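Local coordinates for cytochrome c-550-like protein (Thermosynechococcus elongatus, PDB 4LJI), which binds one heme c covalently and probably carries electrons as a low-potential cytochrome c, partially able to replace cytochrome c-550 (PsbV), at residues A84-S88 / L109-L114. Sequence-based numbering, arbitrary orientation.
Sequences AFQRS and LTTEQL. With HEC (heme c), chain C.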
loop_
_atom_site.group_PDB
_atom_site.type_symbol
_atom_site.label_atom_id
_atom_site.label_comp_id
_atom_site.label_asym_id
_atom_site.label_seq_id
_atom_site.Cartn_x
_atom_site.Cartn_y
_atom_site.Cartn_z
ATOM N N ALA A 84 8.200 -4.962 -17.811
ATOM C CA ALA A 84 8.881 -3.817 -18.411
ATOM C C ALA A 84 8.255 -2.523 -17.936
ATOM O O ALA A 84 8.928 -1.500 -17.873
ATOM C CB ALA A 84 8.831 -3.876 -19.884
ATOM N N PHE A 85 6.970 -2.582 -17.614
ATOM C CA PHE A 85 6.273 -1.396 -17.144
ATOM C C PHE A 85 6.773 -1.084 -15.751
ATOM O O PHE A 85 7.142 0.048 -15.450
ATOM C CB PHE A 85 4.749 -1.577 -17.127
ATOM C CG PHE A 85 4.038 -0.419 -16.530
ATOM C CD1 PHE A 85 3.792 0.725 -17.288
ATOM C CD2 PHE A 85 3.654 -0.461 -15.202
ATOM C CE1 PHE A 85 3.152 1.818 -16.710
ATOM C CE2 PHE A 85 3.011 0.612 -14.613
ATOM C CZ PHE A 85 2.758 1.758 -15.389
ATOM N N GLN A 86 6.845 -2.105 -14.915
ATOM C CA GLN A 86 7.169 -1.856 -13.521
ATOM C C GLN A 86 8.613 -1.402 -13.343
ATOM O O GLN A 86 8.945 -0.692 -12.390
ATOM C CB GLN A 86 6.833 -3.054 -12.645
ATOM C CG GLN A 86 6.172 -2.555 -11.340
ATOM C CD GLN A 86 4.931 -1.759 -11.621
ATOM O OE1 GLN A 86 4.077 -2.192 -12.372
ATOM N NE2 GLN A 86 4.813 -0.579 -11.009
ATOM N N ARG A 87 9.473 -1.817 -14.267
ATOM C CA ARG A 87 10.870 -1.397 -14.174
ATOM C C ARG A 87 11.019 0.101 -14.450
ATOM O O ARG A 87 11.919 0.777 -13.899
ATOM C CB ARG A 87 11.707 -2.225 -15.142
ATOM C CG ARG A 87 11.884 -3.676 -14.700
ATOM C CD ARG A 87 12.674 -3.782 -13.417
ATOM N NE ARG A 87 12.982 -5.162 -13.088
ATOM C CZ ARG A 87 12.979 -5.671 -11.864
ATOM N NH1 ARG A 87 12.669 -4.918 -10.804
ATOM N NH2 ARG A 87 13.273 -6.952 -11.706
ATOM N N SER A 88 10.158 0.614 -15.317
ATOM C CA SER A 88 10.182 2.021 -15.704
ATOM C C SER A 88 8.785 2.460 -16.114
ATOM O O SER A 88 8.444 2.402 -17.289
ATOM C CB SER A 88 11.130 2.232 -16.888
ATOM O OG SER A 88 11.266 3.621 -17.168
ATOM N N LEU A 109 12.841 -5.781 -6.314
ATOM C CA LEU A 109 12.300 -7.068 -6.736
ATOM C C LEU A 109 13.099 -7.694 -7.882
ATOM O O LEU A 109 13.426 -7.022 -8.844
ATOM C CB LEU A 109 10.833 -6.903 -7.137
ATOM C CG LEU A 109 9.959 -6.533 -5.941
ATOM C CD1 LEU A 109 8.531 -6.265 -6.386
ATOM C CD2 LEU A 109 10.017 -7.649 -4.931
ATOM N N THR A 110 13.395 -8.983 -7.772
ATOM C CA THR A 110 14.151 -9.699 -8.821
ATOM C C THR A 110 13.183 -9.937 -9.966
ATOM O O THR A 110 11.970 -9.787 -9.807
ATOM C CB THR A 110 14.621 -11.048 -8.336
ATOM O OG1 THR A 110 13.485 -11.904 -8.116
ATOM C CG2 THR A 110 15.432 -10.891 -7.042
ATOM N N THR A 111 13.733 -10.291 -11.113
ATOM C CA THR A 111 12.978 -10.673 -12.299
ATOM C C THR A 111 11.857 -11.657 -11.981
ATOM O O THR A 111 10.717 -11.426 -12.357
ATOM C CB THR A 111 13.938 -11.327 -13.327
ATOM O OG1 THR A 111 15.023 -10.428 -13.547
ATOM C CG2 THR A 111 13.226 -11.628 -14.648
ATOM N N GLU A 112 12.189 -12.750 -11.299
ATOM C CA GLU A 112 11.217 -13.798 -11.014
ATOM C C GLU A 112 10.106 -13.304 -10.088
ATOM O O GLU A 112 8.933 -13.632 -10.271
ATOM C CB GLU A 112 11.893 -15.011 -10.388
ATOM C CG GLU A 112 12.778 -15.796 -11.365
ATOM C CD GLU A 112 14.245 -15.441 -11.215
ATOM O OE1 GLU A 112 14.534 -14.271 -10.866
ATOM O OE2 GLU A 112 15.107 -16.336 -11.447
ATOM N N GLN A 113 10.494 -12.542 -9.077
ATOM C CA GLN A 113 9.494 -11.959 -8.166
ATOM C C GLN A 113 8.517 -11.073 -8.920
ATOM O O GLN A 113 7.288 -11.196 -8.751
ATOM C CB GLN A 113 10.141 -11.130 -7.066
ATOM C CG GLN A 113 10.763 -11.935 -5.956
ATOM C CD GLN A 113 11.475 -11.050 -4.971
ATOM O OE1 GLN A 113 12.325 -10.235 -5.335
ATOM N NE2 GLN A 113 11.109 -11.182 -3.711
ATOM N N LEU A 114 9.044 -10.173 -9.744
ATOM C CA LEU A 114 8.205 -9.285 -10.543
ATOM C C LEU A 114 7.344 -10.066 -11.539
ATOM O O LEU A 114 6.198 -9.659 -11.807
ATOM C CB LEU A 114 9.073 -8.272 -11.267
ATOM C CG LEU A 114 8.439 -6.935 -11.539
ATOM C CD1 LEU A 114 8.025 -6.306 -10.189
ATOM C CD2 LEU A 114 9.389 -6.041 -12.254
HETATM FE FE HEC C . 0.672 1.580 -10.276
HETATM C CHA HEC C . -0.570 2.567 -13.342
HETATM C CHB HEC C . 1.091 -1.635 -11.451
HETATM C CHC HEC C . 2.223 0.633 -7.264
HETATM C CHD HEC C . -0.166 4.543 -8.920
HETATM N NA HEC C . 0.294 0.628 -11.996
HETATM C C1A HEC C . -0.177 1.252 -13.151
HETATM C C2A HEC C . -0.281 0.247 -14.191
HETATM C C3A HEC C . 0.175 -0.914 -13.647
HETATM C C4A HEC C . 0.571 -0.695 -12.322
HETATM C CMA HEC C . 0.290 -2.236 -14.361
HETATM C CAA HEC C . -0.807 0.431 -15.615
HETATM C CBA HEC C . -2.350 0.299 -15.654
HETATM C CGA HEC C . -2.951 0.447 -17.030
HETATM O O1A HEC C . -2.234 0.565 -18.063
HETATM O O2A HEC C . -4.219 0.441 -17.151
HETATM N NB HEC C . 1.489 -0.167 -9.480
HETATM C C1B HEC C . 1.586 -1.323 -10.164
HETATM C C2B HEC C . 2.201 -2.287 -9.339
HETATM C C3B HEC C . 2.573 -1.685 -8.162
HETATM C C4B HEC C . 2.069 -0.306 -8.275
HETATM C CMB HEC C . 2.494 -3.715 -9.739
HETATM C CAB HEC C . 3.250 -2.289 -6.989
HETATM C CBB HEC C . 4.558 -2.648 -7.274
HETATM N NC HEC C . 0.969 2.427 -8.419
HETATM C C1C HEC C . 1.642 1.882 -7.358
HETATM C C2C HEC C . 1.491 2.760 -6.278
HETATM C C3C HEC C . 0.826 3.872 -6.727
HETATM C C4C HEC C . 0.498 3.673 -8.096
HETATM C CMC HEC C . 2.030 2.520 -4.875
HETATM C CAC HEC C . 0.430 5.031 -5.866
HETATM C CBC HEC C . 1.365 5.796 -5.257
HETATM N ND HEC C . -0.198 3.200 -10.994
HETATM C C1D HEC C . -0.389 4.322 -10.284
HETATM C C2D HEC C . -0.940 5.364 -11.149
HETATM C C3D HEC C . -1.074 4.825 -12.376
HETATM C C4D HEC C . -0.614 3.449 -12.261
HETATM C CMD HEC C . -1.312 6.772 -10.725
HETATM C CAD HEC C . -1.572 5.527 -13.610
HETATM C CBD HEC C . -0.323 5.923 -14.425
HETATM C CGD HEC C . -0.306 6.808 -15.657
HETATM O O1D HEC C . -1.176 6.737 -16.566
HETATM O O2D HEC C . 0.645 7.621 -15.775
#
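Residues 84-88 lie at the C-terminal part of helix 79-87, while L109 and T110 lead into helix 111-127, whose first turn is 111-114. The two backbones stay well apart, with CA of Q86 and CA of L114 the nearest pair at 8.1 Å, so side chains have to cross the gap. T110 is the N-cap of the second helix and makes a capping box with Q113: T110 OG1 accepts from Q113 N at 3.2 Å, and T110 N donates to Q113 OE1 at 2.9 Å.

The long reach belongs to R87. Both terminal nitrogens of its guanidinium converge on one backbone oxygen just ahead of that cap, with R87 NH1 3.0 Å and R87 NH2 2.9 Å from L109 O; NH1 also donates to V104 O in the intervening loop. L114 CD2 covers one face of the guanidinium, 3.6 Å from R87 CZ, and also touches Q86 CB at 4.0 Å. The methyl thus packs on the flat face and leaves the edge for hydrogen bonding, with L109 O near the guanidinium plane.

Q86 starts out toward the second helix, but its amide turns to the heme: Q86 OE1 lies 3.2 Å from heme CHB, while NE2 donates to R102 O, next to the axial ligand C101. F85 leaves the helix on another side and brings CE2 to 3.3 Å from heme C2A.

The chemistry therefore divides along the helix end. F85 and Q86 line the heme pocket, whereas R87 bonds carbonyls of V104 and L109, joining this end of helix 79-87 to the loop after C101 and to the start of the C-terminal helix of this cytochrome c domain.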